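Endonuclease and methylase LlaGI (Lactococcus lactis, PDB 5FFJ) recognises a specific DNA sequence as a Type ISP restriction-modification enzyme, methylating it or, probably driven by a helicase-like ATPase, moving along DNA to cleave it. Local coordinates at residues 613-618 / 686-691; 842-847 / 908-913; 1034-1039 / 1257-1262. All coordinates share one frame; numbering follows the deposited sequence.

Contact 1 (613-618 / 686-691); sequences LITKPI and DKFFKT
Two aromatic side chains, Phe688 and Phe689, reach from one helix of an antiparallel pair to three branched side chains on the other. The short axes of 613-618 and 686-691 approach no closer than 12.8 Å and run at 168°, so the backbones stand well apart and the rings have to bridge the gap. Phe688 does so with CG anti to its backbone N (chi1 -175°), which sends the ring out from the helix. Phe688 CE2 meets CD1 of Ile618 at 3.2 Å, the isoleucine tip coming in obliquely. Ile618 can extend that far because CD1 is carried outward on a stretched CG1 arm. At another corner of the same ring, CG2 of Ile614 lies in the ring plane, 3.9 Å from Phe688 CZ; this methyl is the branch anti to the backbone N, while the CD1 end of Ile614 turns elsewhere. Phe689 takes the other common rotamer, with CG anti to the carbonyl carbon (chi1 -68°). Its ring therefore comes alongside that of its predecessor, and Phe688 CD2 stands 4.2 Å above the centre of one Phe689 face. The CE1 corner of Phe689 meets Thr615 CG2 at 3.5 Å. Threonine suits this place because its two branches divide the work: CG2 faces the aromatic ring while OG1 is hydrogen-bonded to the carbonyl O of Gln611 in its own helix. No hydrogen bond crosses between the segments, and the interface is wholly apolar. Helix 602-623, of the coupler, is thus packed against helix 676-692, in the methylase sequence range. Helix 558-574 completes the cluster through Ile562 against Ile614 and Val559 against Phe688, and helix 658-667 adds Val664 against Ile618.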
ATOM      1  N   LEU A 613     -13.407  12.897 -15.383  1.00 98.88           N
ATOM      2  CA  LEU A 613     -14.712  13.543 -15.283  1.00 96.14           C
ATOM      3  C   LEU A 613     -14.887  14.250 -13.943  1.00 97.59           C
ATOM      4  O   LEU A 613     -15.481  15.326 -13.873  1.00105.92           O
ATOM      5  CB  LEU A 613     -15.840  12.521 -15.466  1.00104.02           C
ATOM      6  CG  LEU A 613     -15.966  11.808 -16.816  1.00103.92           C
ATOM      7  CD1 LEU A 613     -17.216  10.937 -16.829  1.00 89.88           C
ATOM      8  CD2 LEU A 613     -15.981  12.787 -17.976  1.00 93.56           C
ATOM      9  N   ILE A 614     -14.371  13.639 -12.882  1.00102.01           N
ATOM     10  CA  ILE A 614     -14.544  14.176 -11.536  1.00102.45           C
ATOM     11  C   ILE A 614     -13.719  15.437 -11.315  1.00 99.95           C
ATOM     12  O   ILE A 614     -14.200  16.411 -10.738  1.00100.66           O
ATOM     13  CB  ILE A 614     -14.142  13.153 -10.446  1.00105.66           C
ATOM     14  CG1 ILE A 614     -14.715  11.763 -10.741  1.00106.57           C
ATOM     15  CG2 ILE A 614     -14.594  13.635  -9.074  1.00111.66           C
ATOM     16  CD1 ILE A 614     -16.152  11.756 -11.206  1.00 99.71           C
ATOM     17  N   THR A 615     -12.472  15.407 -11.772  1.00 99.65           N
ATOM     18  CA  THR A 615     -11.515  16.454 -11.445  1.00 97.11           C
ATOM     19  C   THR A 615     -11.535  17.614 -12.439  1.00102.91           C
ATOM     20  O   THR A 615     -11.008  18.687 -12.148  1.00106.91           O
ATOM     21  CB  THR A 615     -10.091  15.879 -11.375  1.00100.67           C
ATOM     22  OG1 THR A 615      -9.745  15.291 -12.634  1.00109.84           O
ATOM     23  CG2 THR A 615     -10.007  14.820 -10.286  1.00103.04           C
ATOM     24  N   LYS A 616     -12.143  17.402 -13.603  1.00103.06           N
ATOM     25  CA  LYS A 616     -12.234  18.447 -14.621  1.00110.57           C
ATOM     26  C   LYS A 616     -12.834  19.743 -14.059  1.00111.12           C
ATOM     27  O   LYS A 616     -12.217  20.803 -14.169  1.00107.88           O
ATOM     28  CB  LYS A 616     -13.059  17.960 -15.813  1.00 94.47           C
ATOM     29  N   PRO A 617     -14.034  19.667 -13.453  1.00108.15           N
ATOM     30  CA  PRO A 617     -14.618  20.854 -12.812  1.00103.98           C
ATOM     31  C   PRO A 617     -13.733  21.467 -11.722  1.00107.78           C
ATOM     32  O   PRO A 617     -13.755  22.686 -11.549  1.00109.88           O
ATOM     33  CB  PRO A 617     -15.926  20.326 -12.205  1.00104.48           C
ATOM     34  CG  PRO A 617     -15.827  18.848 -12.254  1.00 99.01           C
ATOM     35  CD  PRO A 617     -14.955  18.520 -13.405  1.00 98.27           C
ATOM     36  N   ILE A 618     -12.977  20.643 -11.000  1.00111.29           N
ATOM     37  CA  ILE A 618     -12.045  21.151  -9.995  1.00106.60           C
ATOM     38  C   ILE A 618     -10.960  21.991 -10.657  1.00102.82           C
ATOM     39  O   ILE A 618     -10.618  23.072 -10.178  1.00104.89           O
ATOM     40  CB  ILE A 618     -11.387  20.005  -9.189  1.00 95.13           C
ATOM     41  CG1 ILE A 618     -12.472  19.179  -8.490  1.00 97.08           C
ATOM     42  CG2 ILE A 618     -10.360  20.563  -8.187  1.00 93.08           C
ATOM     43  CD1 ILE A 618     -11.961  18.212  -7.444  1.00 90.07           C
ATOM     44  N   ASP A 686      -4.086  16.683  -0.423  1.00120.15           N
ATOM     45  CA  ASP A 686      -4.111  15.964   0.847  1.00119.95           C
ATOM     46  C   ASP A 686      -5.535  15.664   1.309  1.00120.25           C
ATOM     47  O   ASP A 686      -5.790  14.628   1.923  1.00118.73           O
ATOM     48  CB  ASP A 686      -3.376  16.773   1.918  1.00123.78           C
ATOM     49  CG  ASP A 686      -1.995  17.213   1.471  1.00128.19           C
ATOM     50  OD1 ASP A 686      -1.451  16.606   0.523  1.00127.27           O
ATOM     51  OD2 ASP A 686      -1.451  18.168   2.065  1.00117.03           O
ATOM     52  N   LYS A 687      -6.458  16.572   1.006  1.00118.99           N
ATOM     53  CA  LYS A 687      -7.845  16.428   1.432  1.00115.99           C
ATOM     54  C   LYS A 687      -8.614  15.506   0.494  1.00117.43           C
ATOM     55  O   LYS A 687      -9.072  14.435   0.896  1.00109.89           O
ATOM     56  CB  LYS A 687      -8.529  17.796   1.495  1.00105.37           C
ATOM     57  N   PHE A 688      -8.740  15.924  -0.763  1.00112.89           N
ATOM     58  CA  PHE A 688      -9.563  15.208  -1.739  1.00112.54           C
ATOM     59  C   PHE A 688      -8.857  13.970  -2.296  1.00115.86           C
ATOM     60  O   PHE A 688      -9.248  12.839  -2.006  1.00108.44           O
ATOM     61  CB  PHE A 688      -9.956  16.144  -2.895  1.00110.27           C
ATOM     62  CG  PHE A 688     -10.914  15.527  -3.892  1.00120.67           C
ATOM     63  CD1 PHE A 688     -11.877  14.617  -3.480  1.00131.08           C
ATOM     64  CD2 PHE A 688     -10.846  15.850  -5.241  1.00118.00           C
ATOM     65  CE1 PHE A 688     -12.755  14.045  -4.392  1.00129.66           C
ATOM     66  CE2 PHE A 688     -11.723  15.279  -6.156  1.00113.30           C
ATOM     67  CZ  PHE A 688     -12.676  14.377  -5.729  1.00126.58           C
ATOM     68  N   PHE A 689      -7.806  14.198  -3.080  1.00118.34           N
ATOM     69  CA  PHE A 689      -7.178  13.152  -3.891  1.00113.69           C
ATOM     70  C   PHE A 689      -6.653  11.956  -3.091  1.00118.26           C
ATOM     71  O   PHE A 689      -6.787  10.808  -3.522  1.00121.21           O
ATOM     72  CB  PHE A 689      -6.033  13.762  -4.705  1.00105.48           C
ATOM     73  CG  PHE A 689      -6.496  14.716  -5.773  1.00111.69           C
ATOM     74  CD1 PHE A 689      -6.920  14.240  -7.002  1.00115.32           C
ATOM     75  CD2 PHE A 689      -6.518  16.083  -5.549  1.00112.29           C
ATOM     76  CE1 PHE A 689      -7.350  15.104  -7.988  1.00104.12           C
ATOM     77  CE2 PHE A 689      -6.947  16.957  -6.536  1.00102.25           C
ATOM     78  CZ  PHE A 689      -7.363  16.464  -7.755  1.00 96.35           C
ATOM     79  N   LYS A 690      -6.059  12.231  -1.934  1.00114.45           N
ATOM     80  CA  LYS A 690      -5.529  11.184  -1.062  1.00122.79           C
ATOM     81  C   LYS A 690      -6.629  10.201  -0.674  1.00124.65           C
ATOM     82  O   LYS A 690      -6.472   8.984  -0.796  1.00124.28           O
ATOM     83  CB  LYS A 690      -4.911  11.800   0.195  1.00116.43           C
ATOM     84  N   THR A 691      -7.747  10.753  -0.215  1.00121.37           N
ATOM     85  CA  THR A 691      -8.905   9.968   0.196  1.00114.81           C
ATOM     86  C   THR A 691      -9.682   9.400  -0.991  1.00112.31           C
ATOM     87  O   THR A 691     -10.081   8.235  -0.987  1.00110.96           O
ATOM     88  CB  THR A 691      -9.893  10.820   1.040  1.00120.14           C
ATOM     89  OG1 THR A 691      -9.257  11.272   2.240  1.00123.03           O
ATOM     90  CG2 THR A 691     -11.139  10.014   1.401  1.00119.83           C
TER

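Contact 2 (842-847 / 908-913); sequences RQQEVP and SNRLND
A type I beta turn, Gln843 to Val846, receives the side chain of Arg910 from the C-terminal end of helix 899-910 in the Rossmann-like methylase fold. Each segment leads into a strand of the central sheet, 850-853 and 915-922, which are parallel neighbours, so the contact ties together the approaches to two adjoining strands. From CB, the Arg910 chain sets out with CG anti to the backbone N (chi1 -178°) and then bends at chi2 (59°), which places CD and NE on course for the turn; on the way the side chain also touches Ile848. The guanidinium does the rest. Arg910 CZ lies 3.9 Å from Gln844 CA, and the carbonyl O of Gln844 sits over one face of the group. Arg910 NH1 has both glutamine side chains near it, bonded to neither: Gln843 NE2 is 3.7 Å and Gln844 CG 4.0 Å away, with the Gln844 amide plane almost perpendicular to the guanidinium. Arg910 NH2 makes the closest approaches, 3.3 Å from Gln844 CA, and Val846 O lies near the guanidinium plane at its edge. Arginine fits because its long chain spans the gap and its flat end can lie against the turn and offer an N-H to the carbonyl of Gln843. Farther along, Asn912 lies beside Pro847, their CA atoms 6.2 Å apart. The carbonyl O of Gln843 closes the turn by accepting from Val846 N at 2.9 Å, and in the guanidinium plane it also takes a weak, strongly bent hydrogen bond from Arg910 NH2, 2.8 Å long with an angle of 123° at the hydrogen.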
ATOM      1  N   ARG A 842       9.071  14.248 -30.627  1.00100.69           N
ATOM      2  CA  ARG A 842      10.010  15.348 -30.830  1.00117.24           C
ATOM      3  C   ARG A 842      11.099  15.367 -29.761  1.00102.69           C
ATOM      4  O   ARG A 842      12.198  15.872 -29.991  1.00111.14           O
ATOM      5  CB  ARG A 842       9.260  16.682 -30.832  1.00111.55           C
ATOM      6  N   GLN A 843      10.782  14.827 -28.590  1.00104.43           N
ATOM      7  CA  GLN A 843      11.754  14.720 -27.510  1.00105.47           C
ATOM      8  C   GLN A 843      12.790  13.645 -27.826  1.00 96.84           C
ATOM      9  O   GLN A 843      13.955  13.774 -27.459  1.00 90.64           O
ATOM     10  CB  GLN A 843      11.043  14.413 -26.187  1.00100.94           C
ATOM     11  CG  GLN A 843      11.943  13.891 -25.073  1.00102.84           C
ATOM     12  CD  GLN A 843      11.154  13.318 -23.907  1.00 99.90           C
ATOM     13  OE1 GLN A 843      10.305  13.988 -23.317  1.00103.67           O
ATOM     14  NE2 GLN A 843      11.427  12.062 -23.578  1.00 85.41           N
ATOM     15  N   GLN A 844      12.367  12.587 -28.507  1.00 99.47           N
ATOM     16  CA  GLN A 844      13.226  11.423 -28.702  1.00 97.08           C
ATOM     17  C   GLN A 844      14.480  11.712 -29.537  1.00105.73           C
ATOM     18  O   GLN A 844      15.450  10.960 -29.462  1.00 92.73           O
ATOM     19  CB  GLN A 844      12.427  10.285 -29.344  1.00 98.07           C
ATOM     20  CG  GLN A 844      11.560   9.513 -28.355  1.00 91.95           C
ATOM     21  CD  GLN A 844      10.770   8.373 -28.989  1.00 98.66           C
ATOM     22  OE1 GLN A 844       9.981   7.710 -28.315  1.00 77.48           O
ATOM     23  NE2 GLN A 844      10.979   8.139 -30.283  1.00102.10           N
ATOM     24  N   GLU A 845      14.473  12.792 -30.319  1.00105.34           N
ATOM     25  CA  GLU A 845      15.651  13.154 -31.114  1.00108.92           C
ATOM     26  C   GLU A 845      16.628  13.998 -30.299  1.00101.97           C
ATOM     27  O   GLU A 845      17.794  14.137 -30.669  1.00 99.51           O
ATOM     28  CB  GLU A 845      15.258  13.916 -32.388  1.00114.68           C
ATOM     29  CG  GLU A 845      14.354  13.142 -33.344  1.00115.71           C
ATOM     30  CD  GLU A 845      12.899  13.162 -32.933  1.00113.94           C
ATOM     31  OE1 GLU A 845      12.551  13.936 -32.020  1.00119.25           O
ATOM     32  OE2 GLU A 845      12.105  12.406 -33.532  1.00115.23           O
ATOM     33  N   VAL A 846      16.152  14.557 -29.192  1.00 99.59           N
ATOM     34  CA  VAL A 846      16.986  15.404 -28.345  1.00 89.10           C
ATOM     35  C   VAL A 846      18.170  14.625 -27.778  1.00 87.56           C
ATOM     36  O   VAL A 846      17.998  13.507 -27.289  1.00 97.68           O
ATOM     37  CB  VAL A 846      16.168  16.002 -27.180  1.00100.23           C
ATOM     38  CG1 VAL A 846      17.075  16.566 -26.092  1.00102.48           C
ATOM     39  CG2 VAL A 846      15.227  17.075 -27.697  1.00102.20           C
ATOM     40  N   PRO A 847      19.378  15.210 -27.845  1.00 90.12           N
ATOM     41  CA  PRO A 847      20.502  14.620 -27.114  1.00 87.94           C
ATOM     42  C   PRO A 847      20.453  15.022 -25.641  1.00 93.84           C
ATOM     43  O   PRO A 847      21.069  16.011 -25.244  1.00 94.15           O
ATOM     44  CB  PRO A 847      21.724  15.204 -27.823  1.00 93.66           C
ATOM     45  CG  PRO A 847      21.261  16.531 -28.309  1.00106.69           C
ATOM     46  CD  PRO A 847      19.802  16.365 -28.657  1.00 95.16           C
ATOM     47  N   SER A 908      20.841   5.127 -18.703  1.00 74.99           N
ATOM     48  CA  SER A 908      22.199   4.944 -19.204  1.00 71.70           C
ATOM     49  C   SER A 908      22.197   4.855 -20.726  1.00 74.34           C
ATOM     50  O   SER A 908      23.105   5.357 -21.388  1.00 79.18           O
ATOM     51  CB  SER A 908      22.835   3.689 -18.603  1.00 72.02           C
ATOM     52  OG  SER A 908      23.313   3.932 -17.290  1.00 65.63           O
ATOM     53  N   ASN A 909      21.169   4.211 -21.272  1.00 65.41           N
ATOM     54  CA  ASN A 909      21.000   4.119 -22.718  1.00 65.35           C
ATOM     55  C   ASN A 909      20.558   5.449 -23.309  1.00 73.71           C
ATOM     56  O   ASN A 909      21.154   5.944 -24.265  1.00 85.04           O
ATOM     57  CB  ASN A 909      19.974   3.042 -23.074  1.00 50.12           C
ATOM     58  CG  ASN A 909      20.352   1.676 -22.543  1.00 64.29           C
ATOM     59  OD1 ASN A 909      21.534   1.346 -22.427  1.00 47.40           O
ATOM     60  ND2 ASN A 909      19.347   0.870 -22.217  1.00 51.38           N
ATOM     61  N   ARG A 910      19.506   6.022 -22.733  1.00 76.08           N
ATOM     62  CA  ARG A 910      18.906   7.239 -23.266  1.00 79.12           C
ATOM     63  C   ARG A 910      19.850   8.434 -23.132  1.00 78.57           C
ATOM     64  O   ARG A 910      19.691   9.442 -23.821  1.00 83.67           O
ATOM     65  CB  ARG A 910      17.574   7.523 -22.559  1.00 82.99           C
ATOM     66  CG  ARG A 910      16.825   8.754 -23.056  1.00 73.06           C
ATOM     67  CD  ARG A 910      16.494   8.677 -24.541  1.00 73.93           C
ATOM     68  NE  ARG A 910      16.287  10.005 -25.117  1.00 82.25           N
ATOM     69  CZ  ARG A 910      15.103  10.538 -25.413  1.00 86.88           C
ATOM     70  NH1 ARG A 910      13.973   9.867 -25.208  1.00 84.70           N
ATOM     71  NH2 ARG A 910      15.051  11.758 -25.928  1.00 92.69           N
ATOM     72  N   LEU A 911      20.838   8.309 -22.251  1.00 78.37           N
ATOM     73  CA  LEU A 911      21.848   9.345 -22.070  1.00 82.49           C
ATOM     74  C   LEU A 911      22.771   9.393 -23.296  1.00 88.06           C
ATOM     75  O   LEU A 911      22.830   8.430 -24.061  1.00 95.20           O
ATOM     76  CB  LEU A 911      22.649   9.076 -20.793  1.00 86.58           C
ATOM     77  CG  LEU A 911      23.711  10.099 -20.385  1.00 88.21           C
ATOM     78  CD1 LEU A 911      23.100  11.479 -20.148  1.00 80.02           C
ATOM     79  CD2 LEU A 911      24.474   9.611 -19.152  1.00 90.96           C
ATOM     80  N   ASN A 912      23.468  10.512 -23.497  1.00 96.30           N
ATOM     81  CA  ASN A 912      24.498  10.597 -24.538  1.00109.99           C
ATOM     82  C   ASN A 912      25.907  10.605 -23.938  1.00107.60           C
ATOM     83  O   ASN A 912      26.078  10.843 -22.743  1.00102.88           O
ATOM     84  CB  ASN A 912      24.296  11.842 -25.407  1.00112.28           C
ATOM     85  CG  ASN A 912      24.028  13.088 -24.587  1.00112.53           C
ATOM     86  OD1 ASN A 912      23.022  13.769 -24.785  1.00105.22           O
ATOM     87  ND2 ASN A 912      24.921  13.385 -23.648  1.00107.74           N
ATOM     88  N   ASP A 913      26.909  10.384 -24.785  1.00109.82           N
ATOM     89  CA  ASP A 913      28.289  10.176 -24.339  1.00108.90           C
ATOM     90  C   ASP A 913      28.837  11.342 -23.507  1.00 92.39           C
ATOM     91  O   ASP A 913      29.806  11.183 -22.761  1.00 93.33           O
ATOM     92  CB  ASP A 913      29.190   9.928 -25.553  1.00114.29           C
ATOM     93  CG  ASP A 913      28.910   8.593 -26.227  1.00123.35           C
ATOM     94  OD1 ASP A 913      28.280   7.717 -25.594  1.00126.51           O
ATOM     95  OD2 ASP A 913      29.327   8.415 -27.390  1.00134.09           O
TER

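Contact 3 (1034-1039 / 1257-1262); sequences NQRDQN and LKKDLP
The C-terminal end of helix 1254-1259, in the sequence-specificity domain, meets the loop that leaves strand 1022-1024 at the edge of the methylase sheet. Lys1259 reaches across with an extended chain, and its NZ gives a weak hydrogen bond to Asn1034 O at 2.9 Å. Its stronger partner is Asp927, whose carboxylate forms salt bridges with Lys1259 and Lys1258 and accepts from Asn1034 ND2; lysine's long chain lets one amine serve both acid and loop carbonyl. Arg1036, bent at chi3, crosses the helix end obliquely. Arg1036 NE is 4.0 Å from Lys1259 CB and Arg1036 NH1 3.6 Å from Asp1260 CB, while Lys1259 O sits over one guanidinium face, offset toward the rim. Arg1036 NH1 and Asp1260 OD2, 4.0 Å apart, are too distant for a salt bridge but should still attract. An alanine in place of Arg1036 would remove the guanidinium, and the loop would probably be held less closely to Asp1260. Just beyond, Asp1037 OD1 accepts from Asn1039 N at 2.8 Å, from above the carboxylate plane, in an Asx turn. The helix rests on its domain through Leu1257 against Tyr1249 of helix 1247-1252, and Leu1261 and Pro1262 lie on Ile1183 of strand 1180-1184.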
ATOM      1  N   ASN A1034      33.519  -2.941   1.959  1.00 52.46           N
ATOM      2  CA  ASN A1034      33.622  -4.200   2.683  1.00 54.21           C
ATOM      3  C   ASN A1034      34.386  -5.220   1.852  1.00 59.12           C
ATOM      4  O   ASN A1034      34.021  -6.392   1.800  1.00 60.92           O
ATOM      5  CB  ASN A1034      32.235  -4.733   3.044  1.00 56.58           C
ATOM      6  CG  ASN A1034      31.421  -3.743   3.848  1.00 62.02           C
ATOM      7  OD1 ASN A1034      31.872  -3.235   4.877  1.00 65.77           O
ATOM      8  ND2 ASN A1034      30.213  -3.454   3.378  1.00 67.09           N
ATOM      9  N   GLN A1035      35.444  -4.753   1.194  1.00 52.68           N
ATOM     10  CA  GLN A1035      36.251  -5.601   0.326  1.00 56.82           C
ATOM     11  C   GLN A1035      36.876  -6.742   1.116  1.00 51.91           C
ATOM     12  O   GLN A1035      37.135  -6.611   2.312  1.00 61.27           O
ATOM     13  CB  GLN A1035      37.336  -4.778  -0.370  1.00 61.27           C
ATOM     14  CG  GLN A1035      36.782  -3.650  -1.232  1.00 60.43           C
ATOM     15  CD  GLN A1035      37.846  -2.960  -2.065  1.00 62.96           C
ATOM     16  OE1 GLN A1035      39.043  -3.168  -1.864  1.00 65.58           O
ATOM     17  NE2 GLN A1035      37.410  -2.131  -3.010  1.00 60.97           N
ATOM     18  N   ARG A1036      37.121  -7.858   0.439  1.00 63.49           N
ATOM     19  CA  ARG A1036      37.565  -9.072   1.111  1.00 51.27           C
ATOM     20  C   ARG A1036      39.082  -9.173   1.227  1.00 47.51           C
ATOM     21  O   ARG A1036      39.823  -8.346   0.692  1.00 49.50           O
ATOM     22  CB  ARG A1036      37.039 -10.303   0.376  1.00 56.93           C
ATOM     23  CG  ARG A1036      35.538 -10.307   0.150  1.00 63.13           C
ATOM     24  CD  ARG A1036      35.038 -11.720  -0.100  1.00 58.33           C
ATOM     25  NE  ARG A1036      34.389 -11.863  -1.400  1.00 60.11           N
ATOM     26  CZ  ARG A1036      34.268 -13.013  -2.057  1.00 69.22           C
ATOM     27  NH1 ARG A1036      34.760 -14.138  -1.546  1.00 33.95           N
ATOM     28  NH2 ARG A1036      33.658 -13.041  -3.233  1.00 66.98           N
ATOM     29  N   ASP A1037      39.523 -10.207   1.939  1.00 53.16           N
ATOM     30  CA  ASP A1037      40.937 -10.524   2.097  1.00 61.04           C
ATOM     31  C   ASP A1037      41.316 -11.611   1.100  1.00 61.35           C
ATOM     32  O   ASP A1037      40.757 -12.705   1.127  1.00 68.41           O
ATOM     33  CB  ASP A1037      41.227 -10.982   3.531  1.00 52.10           C
ATOM     34  CG  ASP A1037      42.712 -11.083   3.831  1.00 57.93           C
ATOM     35  OD1 ASP A1037      43.522 -11.171   2.883  1.00 75.16           O
ATOM     36  OD2 ASP A1037      43.071 -11.081   5.026  1.00 56.07           O
ATOM     37  N   GLN A1038      42.266 -11.311   0.223  1.00 63.24           N
ATOM     38  CA  GLN A1038      42.662 -12.262  -0.808  1.00 68.11           C
ATOM     39  C   GLN A1038      43.519 -13.380  -0.217  1.00 68.39           C
ATOM     40  O   GLN A1038      43.730 -14.415  -0.851  1.00 81.05           O
ATOM     41  CB  GLN A1038      43.411 -11.546  -1.935  1.00 75.74           C
ATOM     42  CG  GLN A1038      44.864 -11.218  -1.626  1.00 89.67           C
ATOM     43  CD  GLN A1038      45.474 -10.269  -2.643  1.00107.42           C
ATOM     44  OE1 GLN A1038      44.775  -9.713  -3.491  1.00107.07           O
ATOM     45  NE2 GLN A1038      46.785 -10.083  -2.564  1.00115.09           N
ATOM     46  N   ASN A1039      44.006 -13.168   1.002  1.00 62.79           N
ATOM     47  CA  ASN A1039      44.774 -14.188   1.707  1.00 61.70           C
ATOM     48  C   ASN A1039      43.852 -15.242   2.306  1.00 71.79           C
ATOM     49  O   ASN A1039      44.246 -16.392   2.505  1.00 72.05           O
ATOM     50  CB  ASN A1039      45.626 -13.555   2.805  1.00 62.32           C
ATOM     51  CG  ASN A1039      46.549 -14.554   3.475  1.00 79.50           C
ATOM     52  OD1 ASN A1039      46.977 -15.532   2.861  1.00 77.88           O
ATOM     53  ND2 ASN A1039      46.856 -14.316   4.745  1.00 85.71           N
ATOM     54  N   LEU A1257      32.971 -13.648   5.453  1.00 51.39           N
ATOM     55  CA  LEU A1257      31.914 -14.431   6.078  1.00 51.24           C
ATOM     56  C   LEU A1257      30.545 -13.971   5.587  1.00 51.02           C
ATOM     57  O   LEU A1257      29.597 -14.757   5.531  1.00 47.08           O
ATOM     58  CB  LEU A1257      31.996 -14.325   7.602  1.00 34.31           C
ATOM     59  CG  LEU A1257      33.103 -15.122   8.291  1.00 38.40           C
ATOM     60  CD1 LEU A1257      33.114 -14.812   9.784  1.00 47.33           C
ATOM     61  CD2 LEU A1257      32.926 -16.615   8.057  1.00 38.66           C
ATOM     62  N   LYS A1258      30.449 -12.694   5.230  1.00 48.91           N
ATOM     63  CA  LYS A1258      29.212 -12.141   4.690  1.00 51.57           C
ATOM     64  C   LYS A1258      29.034 -12.491   3.219  1.00 53.70           C
ATOM     65  O   LYS A1258      27.954 -12.900   2.796  1.00 57.24           O
ATOM     66  CB  LYS A1258      29.183 -10.616   4.849  1.00 50.29           C
ATOM     67  CG  LYS A1258      28.113  -9.927   3.991  1.00 63.32           C
ATOM     68  CD  LYS A1258      28.115  -8.417   4.139  1.00 68.19           C
ATOM     69  CE  LYS A1258      27.113  -7.800   3.178  1.00 65.41           C
ATOM     70  NZ  LYS A1258      27.048  -6.326   3.299  1.00 70.02           N
ATOM     71  N   LYS A1259      30.099 -12.326   2.443  1.00 59.04           N
ATOM     72  CA  LYS A1259      29.983 -12.294   0.991  1.00 60.09           C
ATOM     73  C   LYS A1259      30.241 -13.639   0.314  1.00 59.09           C
ATOM     74  O   LYS A1259      30.121 -13.753  -0.906  1.00 50.36           O
ATOM     75  CB  LYS A1259      30.936 -11.235   0.430  1.00 58.09           C
ATOM     76  CG  LYS A1259      30.548  -9.821   0.829  1.00 62.44           C
ATOM     77  CD  LYS A1259      31.437  -8.775   0.189  1.00 64.11           C
ATOM     78  CE  LYS A1259      30.742  -7.426   0.179  1.00 66.13           C
ATOM     79  NZ  LYS A1259      31.699  -6.295   0.076  1.00 67.22           N
ATOM     80  N   ASP A1260      30.577 -14.660   1.096  1.00 54.86           N
ATOM     81  CA  ASP A1260      30.752 -16.000   0.540  1.00 54.50           C
ATOM     82  C   ASP A1260      30.818 -17.052   1.642  1.00 54.21           C
ATOM     83  O   ASP A1260      31.009 -16.736   2.815  1.00 57.07           O
ATOM     84  CB  ASP A1260      32.015 -16.058  -0.330  1.00 56.84           C
ATOM     85  CG  ASP A1260      32.070 -17.297  -1.210  1.00 50.72           C
ATOM     86  OD1 ASP A1260      31.943 -18.423  -0.681  1.00 69.27           O
ATOM     87  OD2 ASP A1260      32.237 -17.144  -2.438  1.00 78.43           O
ATOM     88  N   LEU A1261      30.631 -18.305   1.243  1.00 54.64           N
ATOM     89  CA  LEU A1261      30.692 -19.440   2.156  1.00 29.69           C
ATOM     90  C   LEU A1261      32.031 -19.460   2.888  1.00 44.56           C
ATOM     91  O   LEU A1261      33.068 -19.218   2.272  1.00 49.51           O
ATOM     92  CB  LEU A1261      30.486 -20.739   1.377  1.00 36.51           C
ATOM     93  CG  LEU A1261      29.933 -21.971   2.091  1.00 49.23           C
ATOM     94  CD1 LEU A1261      28.588 -21.684   2.731  1.00 45.03           C
ATOM     95  CD2 LEU A1261      29.808 -23.107   1.088  1.00 45.85           C
ATOM     96  N   PRO A1262      32.016 -19.745   4.206  1.00 44.21           N
ATOM     97  CA  PRO A1262      33.248 -19.687   5.005  1.00 38.63           C
ATOM     98  C   PRO A1262      34.383 -20.564   4.488  1.00 43.07           C
ATOM     99  O   PRO A1262      34.148 -21.557   3.800  1.00 49.14           O
ATOM    100  CB  PRO A1262      32.797 -20.177   6.385  1.00 35.76           C
ATOM    101  CG  PRO A1262      31.349 -19.886   6.436  1.00 41.82           C
ATOM    102  CD  PRO A1262      30.842 -20.059   5.042  1.00 49.37           C
TER

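Overall arrangement
The three contacts follow one another along the chain, each closing before the next opens, and none touches another. Contact 1 joins the coupler to the methylase, contact 2 lies within the methylase, and contact 3 joins the edge of the methylase region to the specificity domain. Centres of contacts 1 and 2 are 35 Å apart, those of 2 and 3 are 40 Å apart, and 1 and 3, on opposite sides of the chain's centre, are 54 Å apart. Contact 3 comes nearest the bound DNA, about 7 Å between nearest atoms, against about 13 Å for contact 1 and 15 Å for contact 2. Contact 1 is buried and apolar; the others are polar.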